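Long-range contacts in caspase-1 subunit p19/18 (Spodoptera frugiperda, PDB 1M72), which probably acts in the caspase cascade that executes apoptosis, as a cysteine endopeptidase that cleaves proteins such as baculovirus p35 and the nuclear immunophilin FKBP46: residues 21-27 against 259-265; 95-101 against 137-142; 126-130 against 143-147. Residue numbers count along the deposited sequence, not the author numbering.

Contact 1 of 3, residues 21-27 against 259-265; sequences NAPYYNM and LTRLLVF. With EDO (1,2-ethanediol), chain H.
A single parallel beta bridge joins the loop ahead of the first long strand of the caspase domain to the chain's C-terminal stretch. Tyr24 pairs with Leu262 (CA to CA 4.7 Å): Leu262 N donates to Pro23 O at 2.9 Å, and Tyr25 N donates to Leu262 O at 3.0 Å. The backbones then spread apart, and water 1 spans the wider gap, accepting from Val264 N at 3.0 Å and lying 2.9 Å from Tyr25 O. Tyr25 (chi1 m) sends its ring across 259-265. Arg261 CB sits 3.7 Å from the ring centroid, almost on the normal, a CH-pi contact, while Tyr25 OH accepts from Thr260 N at 3.0 Å and is also hydrogen-bonded to Asp181. Arg261 (chi1 m, chi2 and chi3 t, chi4 -68°) reaches back so that NH1 donates to Ala22 O at 2.8 Å. Apolar contacts continue the join: Tyr24 CZ to Leu262 CD1 (3.6 Å), Met27 SD to Leu263 CD1 (3.5 Å) and Met27 CE to Phe265 CD1 (3.5 Å), Met27 being m at all three chi angles. Beyond the pair, Leu259 and Leu263 rest on Ile221 of helix 221-235, Leu263 and Phe265 touch Leu144 of strand 143-148, and Phe227 of the second subunit packs against Pro23 and Leu262, placing the bridge beside the dimer interface.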
# COMPACT_ATOMS: atom_id res chain seq x y z
N ASN C 21 -20.10 -2.39 -11.30
CA ASN C 21 -19.41 -1.10 -11.41
C ASN C 21 -19.64 -0.07 -10.33
O ASN C 21 -19.41 1.11 -10.54
CB ASN C 21 -19.75 -0.47 -12.75
CG ASN C 21 -19.51 -1.41 -13.90
OD1 ASN C 21 -18.41 -1.93 -14.06
ND2 ASN C 21 -20.55 -1.66 -14.70
N ALA C 22 -20.10 -0.50 -9.16
CA ALA C 22 -20.33 0.47 -8.11
C ALA C 22 -19.02 1.13 -7.66
O ALA C 22 -17.98 0.49 -7.58
CB ALA C 22 -21.01 -0.22 -6.90
N PRO C 23 -19.05 2.46 -7.45
CA PRO C 23 -17.85 3.16 -6.98
C PRO C 23 -17.63 2.87 -5.50
O PRO C 23 -16.51 2.96 -5.01
CB PRO C 23 -18.18 4.65 -7.21
CG PRO C 23 -19.68 4.69 -7.33
CD PRO C 23 -20.01 3.40 -8.06
N TYR C 24 -18.68 2.48 -4.78
CA TYR C 24 -18.53 2.22 -3.34
C TYR C 24 -18.83 0.79 -2.95
O TYR C 24 -19.61 0.15 -3.62
CB TYR C 24 -19.47 3.12 -2.52
CG TYR C 24 -19.09 4.55 -2.57
CD1 TYR C 24 -19.47 5.36 -3.66
CD2 TYR C 24 -18.27 5.09 -1.59
CE1 TYR C 24 -19.02 6.68 -3.77
CE2 TYR C 24 -17.81 6.40 -1.69
CZ TYR C 24 -18.18 7.19 -2.78
OH TYR C 24 -17.65 8.46 -2.87
N TYR C 25 -18.20 0.28 -1.88
CA TYR C 25 -18.54 -1.07 -1.40
C TYR C 25 -19.91 -0.93 -0.76
O TYR C 25 -20.26 0.15 -0.27
CB TYR C 25 -17.60 -1.54 -0.30
CG TYR C 25 -16.25 -1.93 -0.78
CD1 TYR C 25 -16.08 -3.11 -1.52
CD2 TYR C 25 -15.12 -1.14 -0.50
CE1 TYR C 25 -14.84 -3.50 -2.00
CE2 TYR C 25 -13.83 -1.52 -0.96
CZ TYR C 25 -13.71 -2.70 -1.72
OH TYR C 25 -12.50 -3.05 -2.23
N ASN C 26 -20.68 -2.02 -0.73
CA ASN C 26 -22.00 -1.99 -0.12
C ASN C 26 -21.81 -2.20 1.37
O ASN C 26 -21.54 -3.30 1.82
CB ASN C 26 -22.90 -3.09 -0.73
CG ASN C 26 -24.16 -3.42 0.15
OD1 ASN C 26 -24.46 -2.72 1.12
ND2 ASN C 26 -24.87 -4.49 -0.21
N MET C 27 -21.95 -1.13 2.13
CA MET C 27 -21.83 -1.21 3.57
C MET C 27 -23.22 -1.12 4.17
O MET C 27 -23.39 -0.52 5.23
CB MET C 27 -20.98 -0.06 4.11
CG MET C 27 -19.63 0.02 3.49
SD MET C 27 -18.66 -1.49 3.73
CE MET C 27 -18.27 -1.25 5.46
N LEU C 259 -7.88 -2.52 -2.58
CA LEU C 259 -9.30 -2.13 -2.68
C LEU C 259 -9.72 -1.76 -4.09
O LEU C 259 -9.07 -0.96 -4.76
CB LEU C 259 -9.61 -0.97 -1.73
CG LEU C 259 -9.36 -1.31 -0.25
CD1 LEU C 259 -9.87 -0.15 0.56
CD2 LEU C 259 -10.08 -2.64 0.22
N THR C 260 -10.80 -2.37 -4.55
CA THR C 260 -11.29 -2.10 -5.91
C THR C 260 -12.46 -1.07 -5.91
O THR C 260 -12.97 -0.67 -6.96
CB THR C 260 -11.76 -3.41 -6.55
OG1 THR C 260 -12.80 -3.97 -5.74
CG2 THR C 260 -10.60 -4.42 -6.64
N ARG C 261 -12.90 -0.67 -4.72
CA ARG C 261 -13.96 0.30 -4.60
C ARG C 261 -13.62 1.18 -3.39
O ARG C 261 -12.70 0.88 -2.63
CB ARG C 261 -15.33 -0.38 -4.39
CG ARG C 261 -15.65 -1.49 -5.40
CD ARG C 261 -17.05 -2.01 -5.15
NE ARG C 261 -17.30 -3.23 -5.92
CZ ARG C 261 -17.41 -3.27 -7.25
NH1 ARG C 261 -17.30 -2.16 -8.00
NH2 ARG C 261 -17.56 -4.45 -7.85
N LEU C 262 -14.35 2.29 -3.23
CA LEU C 262 -14.11 3.20 -2.14
C LEU C 262 -14.83 2.66 -0.94
O LEU C 262 -15.89 2.05 -1.06
CB LEU C 262 -14.60 4.61 -2.48
CG LEU C 262 -13.87 5.44 -3.54
CD1 LEU C 262 -14.74 6.63 -3.85
CD2 LEU C 262 -12.52 5.94 -3.05
N LEU C 263 -14.25 2.87 0.22
CA LEU C 263 -14.88 2.40 1.45
C LEU C 263 -15.29 3.53 2.41
O LEU C 263 -14.45 4.21 3.01
CB LEU C 263 -13.95 1.39 2.17
CG LEU C 263 -14.36 0.97 3.60
CD1 LEU C 263 -15.84 0.61 3.69
CD2 LEU C 263 -13.52 -0.18 4.01
N VAL C 264 -16.58 3.76 2.52
CA VAL C 264 -17.14 4.74 3.44
C VAL C 264 -18.07 3.94 4.35
O VAL C 264 -19.00 3.29 3.88
CB VAL C 264 -17.91 5.80 2.67
CG1 VAL C 264 -18.88 6.53 3.60
CG2 VAL C 264 -16.91 6.78 2.04
N PHE C 265 -17.80 3.93 5.64
CA PHE C 265 -18.61 3.15 6.56
C PHE C 265 -20.11 3.48 6.65
O PHE C 265 -20.95 2.56 6.66
CB PHE C 265 -17.99 3.15 7.98
CG PHE C 265 -16.80 2.23 8.11
CD1 PHE C 265 -16.93 0.86 7.84
CD2 PHE C 265 -15.55 2.72 8.49
CE1 PHE C 265 -15.82 -0.00 7.94
CE2 PHE C 265 -14.43 1.88 8.60
CZ PHE C 265 -14.55 0.52 8.33
C1 EDO H . -19.82 -4.96 -0.71
O1 EDO H . -19.01 -4.69 -1.83
C2 EDO H . -19.20 -4.39 0.53
O2 EDO H . -19.63 -5.17 1.62
O HOH W 1 -18.59 2.05 1.09

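Contact 2 of 3, residues 95-101 against 137-142; sequences HSDADCL and TLAGKP. With EDO (1,2-ethanediol), chain H.
Leu138 (m, t) lays CD1 over one face of the His95 ring, 4.1 Å from its centroid in a CH-pi contact, and the same CD1 is 3.8 Å from Leu101 CB. His95 lies nearest Thr137 (CA to CA 4.9 Å) and Cys100 nearest Pro142 (5.1 Å); His95 N donates to Thr137 OG1 at 2.6 Å. Each segment contains a beta turn: type I from His95 to Ala98, and type II from Leu138 to Lys141, with Gly140 in the positive-phi third position. Lys141, m and then fully extended, drives its ammonium among backbone carbonyls: NZ donates to Ala98 O at 2.8 Å and Thr137 O at 3.0 Å, and weakly to Ser96 O at 3.2 Å. A 1,2-ethanediol, probably from crystallisation, donates from O1 to Gly140 O at 2.7 Å. Leu101 N donates to Pro142 O at 3.2 Å, opening the parallel pairing of strands 98-106 and 143-148. On its other side 98-106 pairs with strand 31-39, whose Met34 touches His95 and Leu101; Asp99 accepts from His29 N and salt-bridges Arg32 and Lys268.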
# COMPACT_ATOMS: atom_id res chain seq x y z
N HIS C 95 -20.08 -15.03 6.56
CA HIS C 95 -20.05 -13.57 6.57
C HIS C 95 -21.08 -12.92 5.66
O HIS C 95 -21.03 -11.70 5.42
CB HIS C 95 -18.64 -13.10 6.19
CG HIS C 95 -17.61 -13.50 7.19
ND1 HIS C 95 -17.38 -12.78 8.34
CD2 HIS C 95 -16.80 -14.58 7.25
CE1 HIS C 95 -16.49 -13.41 9.07
NE2 HIS C 95 -16.12 -14.51 8.44
N SER C 96 -22.03 -13.72 5.18
CA SER C 96 -23.07 -13.23 4.27
C SER C 96 -23.74 -11.94 4.71
O SER C 96 -23.96 -11.06 3.89
CB SER C 96 -24.14 -14.31 4.06
OG SER C 96 -23.61 -15.41 3.34
N ASP C 97 -24.03 -11.82 5.99
CA ASP C 97 -24.71 -10.60 6.43
C ASP C 97 -23.83 -9.50 7.02
O ASP C 97 -24.35 -8.57 7.64
CB ASP C 97 -25.88 -10.94 7.38
CG ASP C 97 -26.98 -11.78 6.68
OD1 ASP C 97 -27.31 -11.48 5.52
OD2 ASP C 97 -27.51 -12.74 7.28
N ALA C 98 -22.52 -9.60 6.78
CA ALA C 98 -21.58 -8.58 7.25
C ALA C 98 -21.04 -7.71 6.08
O ALA C 98 -20.88 -8.18 4.97
CB ALA C 98 -20.40 -9.25 7.97
N ASP C 99 -20.79 -6.43 6.35
CA ASP C 99 -20.24 -5.54 5.33
C ASP C 99 -18.76 -5.86 5.06
O ASP C 99 -18.28 -5.70 3.92
CB ASP C 99 -20.24 -4.06 5.78
CG ASP C 99 -21.63 -3.48 6.04
OD1 ASP C 99 -22.60 -3.80 5.30
OD2 ASP C 99 -21.73 -2.66 6.99
N CYS C 100 -18.05 -6.30 6.10
CA CYS C 100 -16.60 -6.46 6.02
C CYS C 100 -15.99 -7.24 7.22
O CYS C 100 -16.71 -7.79 8.07
CB CYS C 100 -15.96 -5.05 6.01
SG CYS C 100 -16.19 -4.13 7.62
N LEU C 101 -14.66 -7.30 7.24
CA LEU C 101 -13.92 -7.95 8.33
C LEU C 101 -12.73 -7.05 8.63
O LEU C 101 -12.13 -6.47 7.73
CB LEU C 101 -13.40 -9.32 7.94
CG LEU C 101 -12.40 -9.98 8.91
CD1 LEU C 101 -13.16 -10.56 10.07
CD2 LEU C 101 -11.55 -11.06 8.19
N THR C 137 -18.04 -15.94 1.46
CA THR C 137 -19.01 -14.98 2.00
C THR C 137 -18.49 -13.56 2.28
O THR C 137 -19.26 -12.69 2.73
CB THR C 137 -19.73 -15.54 3.23
OG1 THR C 137 -18.82 -15.67 4.33
CG2 THR C 137 -20.32 -16.94 2.90
N LEU C 138 -17.18 -13.32 2.07
CA LEU C 138 -16.65 -11.96 2.22
C LEU C 138 -16.18 -11.60 0.82
O LEU C 138 -15.54 -10.57 0.61
CB LEU C 138 -15.48 -11.89 3.22
CG LEU C 138 -15.68 -11.90 4.75
CD1 LEU C 138 -14.32 -12.02 5.40
CD2 LEU C 138 -16.40 -10.62 5.25
N ALA C 139 -16.52 -12.43 -0.17
CA ALA C 139 -16.09 -12.12 -1.53
C ALA C 139 -16.77 -10.84 -2.02
O ALA C 139 -17.99 -10.68 -1.95
CB ALA C 139 -16.41 -13.29 -2.48
N GLY C 140 -15.93 -9.93 -2.50
CA GLY C 140 -16.40 -8.65 -3.01
C GLY C 140 -16.53 -7.62 -1.91
O GLY C 140 -16.94 -6.47 -2.15
N LYS C 141 -16.21 -8.05 -0.69
CA LYS C 141 -16.28 -7.17 0.48
C LYS C 141 -14.89 -6.79 1.03
O LYS C 141 -13.94 -7.55 0.93
CB LYS C 141 -17.10 -7.85 1.56
CG LYS C 141 -18.49 -8.20 1.10
CD LYS C 141 -19.20 -8.88 2.25
CE LYS C 141 -20.55 -9.43 1.87
NZ LYS C 141 -21.01 -10.25 3.03
N PRO C 142 -14.78 -5.61 1.64
CA PRO C 142 -13.48 -5.19 2.18
C PRO C 142 -13.00 -6.00 3.41
O PRO C 142 -13.74 -6.23 4.36
CB PRO C 142 -13.70 -3.70 2.49
CG PRO C 142 -15.12 -3.63 2.85
CD PRO C 142 -15.80 -4.56 1.84
C1 EDO H . -19.82 -4.96 -0.71
O1 EDO H . -19.01 -4.69 -1.83
C2 EDO H . -19.20 -4.39 0.53
O2 EDO H . -19.63 -5.17 1.62

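Contact 3 of 3, residues 126-130 against 143-147; sequences LWYYF and KLFFI
Strand 143-147 turns alternate side chains onto the 126-130 segment, a short, weakly bonded helical turn and the loop after it; Trp127 lies nearest Phe145 and Phe130 nearest Lys143, each 7.7 Å CA to CA. Lys143 comes first: its CD lies 3.3 Å from Phe130 O, and water 2 is 3.1 Å from both Phe130 O and Lys143 NZ, linking them; NZ also donates to Lys141 O and Leu138 O. Leu144 points to the opposite side of the sheet. Phe145 (chi1 m) is the hub. Trp127 CB (chi1 p) stands over its ring face, 3.8 Å from the centroid, and the edge of the indole's five-membered ring points toward the face of Phe145 (centroids 5.8 Å apart, planes at 72°); Phe130 CD2 approaches the Phe145 edge, 4.0 Å from CZ. Phe146 again turns away. Ile147 ends the row with CD1 3.8 Å from Trp127 CZ3, its side chain about 9 Å from that of Cys150, the probable catalytic cysteine. Segment 126-130 lies within the crossover joining parallel neighbours 98-106 and 143-148 and covers part of this sheet face, with Phe130 reaching helix 80-92 and Trp127 touching Ile184 of strand 182-186.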
# COMPACT_ATOMS: atom_id res chain seq x y z
N LEU C 126 -2.17 -13.72 8.66
CA LEU C 126 -3.41 -13.05 9.08
C LEU C 126 -4.51 -12.95 7.99
O LEU C 126 -5.69 -13.13 8.28
CB LEU C 126 -3.09 -11.65 9.67
CG LEU C 126 -2.19 -11.75 10.90
CD1 LEU C 126 -1.46 -10.42 11.06
CD2 LEU C 126 -3.01 -12.22 12.19
N TRP C 127 -4.10 -12.69 6.76
CA TRP C 127 -5.01 -12.53 5.65
C TRP C 127 -5.09 -13.73 4.66
O TRP C 127 -6.01 -13.80 3.83
CB TRP C 127 -4.67 -11.23 4.91
CG TRP C 127 -3.22 -11.04 4.50
CD1 TRP C 127 -2.61 -11.53 3.37
CD2 TRP C 127 -2.23 -10.24 5.18
NE1 TRP C 127 -1.31 -11.08 3.31
CE2 TRP C 127 -1.05 -10.29 4.41
CE3 TRP C 127 -2.23 -9.48 6.37
CZ2 TRP C 127 0.13 -9.61 4.78
CZ3 TRP C 127 -1.05 -8.81 6.74
CH2 TRP C 127 0.11 -8.88 5.94
N TYR C 128 -4.15 -14.68 4.81
CA TYR C 128 -4.10 -15.84 3.94
C TYR C 128 -5.45 -16.55 3.77
O TYR C 128 -5.86 -16.85 2.63
CB TYR C 128 -3.07 -16.85 4.48
CG TYR C 128 -3.07 -18.19 3.77
CD1 TYR C 128 -2.49 -18.34 2.49
CD2 TYR C 128 -3.66 -19.31 4.37
CE1 TYR C 128 -2.51 -19.60 1.82
CE2 TYR C 128 -3.69 -20.55 3.73
CZ TYR C 128 -3.12 -20.69 2.47
OH TYR C 128 -3.17 -21.91 1.87
N TYR C 129 -6.12 -16.85 4.88
CA TYR C 129 -7.41 -17.55 4.87
C TYR C 129 -8.63 -16.74 4.43
O TYR C 129 -9.76 -17.25 4.42
CB TYR C 129 -7.73 -18.12 6.26
CG TYR C 129 -6.67 -19.04 6.82
CD1 TYR C 129 -5.67 -18.54 7.66
CD2 TYR C 129 -6.65 -20.41 6.50
CE1 TYR C 129 -4.68 -19.37 8.17
CE2 TYR C 129 -5.66 -21.25 7.00
CZ TYR C 129 -4.68 -20.72 7.83
OH TYR C 129 -3.68 -21.51 8.33
N PHE C 130 -8.44 -15.47 4.08
CA PHE C 130 -9.59 -14.69 3.70
C PHE C 130 -9.67 -14.35 2.22
O PHE C 130 -10.48 -13.53 1.82
CB PHE C 130 -9.65 -13.44 4.56
CG PHE C 130 -9.80 -13.74 6.02
CD1 PHE C 130 -11.03 -14.17 6.54
CD2 PHE C 130 -8.69 -13.64 6.89
CE1 PHE C 130 -11.16 -14.49 7.92
CE2 PHE C 130 -8.79 -13.96 8.27
CZ PHE C 130 -10.02 -14.38 8.79
N LYS C 143 -11.74 -6.41 3.35
CA LYS C 143 -11.09 -7.16 4.43
C LYS C 143 -9.92 -6.28 4.90
O LYS C 143 -8.93 -6.09 4.19
CB LYS C 143 -10.64 -8.53 3.88
CG LYS C 143 -11.85 -9.34 3.37
CD LYS C 143 -11.48 -10.48 2.45
CE LYS C 143 -11.37 -10.03 1.00
NZ LYS C 143 -12.72 -9.99 0.32
N LEU C 144 -10.07 -5.74 6.11
CA LEU C 144 -9.12 -4.82 6.72
C LEU C 144 -8.15 -5.40 7.77
O LEU C 144 -8.53 -6.14 8.68
CB LEU C 144 -9.89 -3.64 7.32
CG LEU C 144 -11.13 -3.21 6.51
CD1 LEU C 144 -11.93 -2.15 7.26
CD2 LEU C 144 -10.73 -2.68 5.15
N PHE C 145 -6.89 -5.00 7.64
CA PHE C 145 -5.87 -5.47 8.55
C PHE C 145 -5.04 -4.32 9.09
O PHE C 145 -4.49 -3.54 8.31
CB PHE C 145 -4.99 -6.52 7.86
CG PHE C 145 -5.76 -7.73 7.43
CD1 PHE C 145 -6.52 -7.71 6.26
CD2 PHE C 145 -5.83 -8.85 8.26
CE1 PHE C 145 -7.37 -8.76 5.92
CE2 PHE C 145 -6.66 -9.92 7.93
CZ PHE C 145 -7.44 -9.88 6.77
N PHE C 146 -4.94 -4.23 10.41
CA PHE C 146 -4.15 -3.18 11.01
C PHE C 146 -3.08 -3.79 11.88
O PHE C 146 -3.37 -4.60 12.77
CB PHE C 146 -5.04 -2.24 11.82
CG PHE C 146 -5.99 -1.49 10.97
CD1 PHE C 146 -7.23 -2.05 10.63
CD2 PHE C 146 -5.65 -0.24 10.48
CE1 PHE C 146 -8.12 -1.37 9.80
CE2 PHE C 146 -6.53 0.47 9.64
CZ PHE C 146 -7.78 -0.10 9.30
N ILE C 147 -1.84 -3.39 11.62
CA ILE C 147 -0.75 -3.97 12.38
C ILE C 147 0.13 -2.98 13.09
O ILE C 147 0.80 -2.13 12.46
CB ILE C 147 0.12 -4.84 11.45
CG1 ILE C 147 -0.75 -5.95 10.84
CG2 ILE C 147 1.30 -5.45 12.23
CD1 ILE C 147 -0.22 -6.43 9.62
O HOH W 2 -13.23 -13.08 0.50

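How the contacts relate
Contact 3 lies deepest, its centre about 8 Å from that of the chain, and is built from aromatic and aliphatic side chains without a direct hydrogen bond. The centres of contacts 1 and 2 are about 18 and 17 Å from it, on the same side, where mostly irregular backbone is joined by hydrogen bonds to carbonyls and hydroxyls and the second subunit comes within reach; contact 2 is buried, contact 1 only partly so. Contact 2 holds strand 98-106 and contact 3 its sheet neighbour 143-148, probably bonded from Leu144 N to Leu101 O (2.7 Å); Leu101 CD2 also approaches Phe130 CE1 (3.5 Å). From the other sheet face, Leu144 meets Leu263 and Phe265 of contact 1, while Tyr25 packs on Pro142 of contact 2.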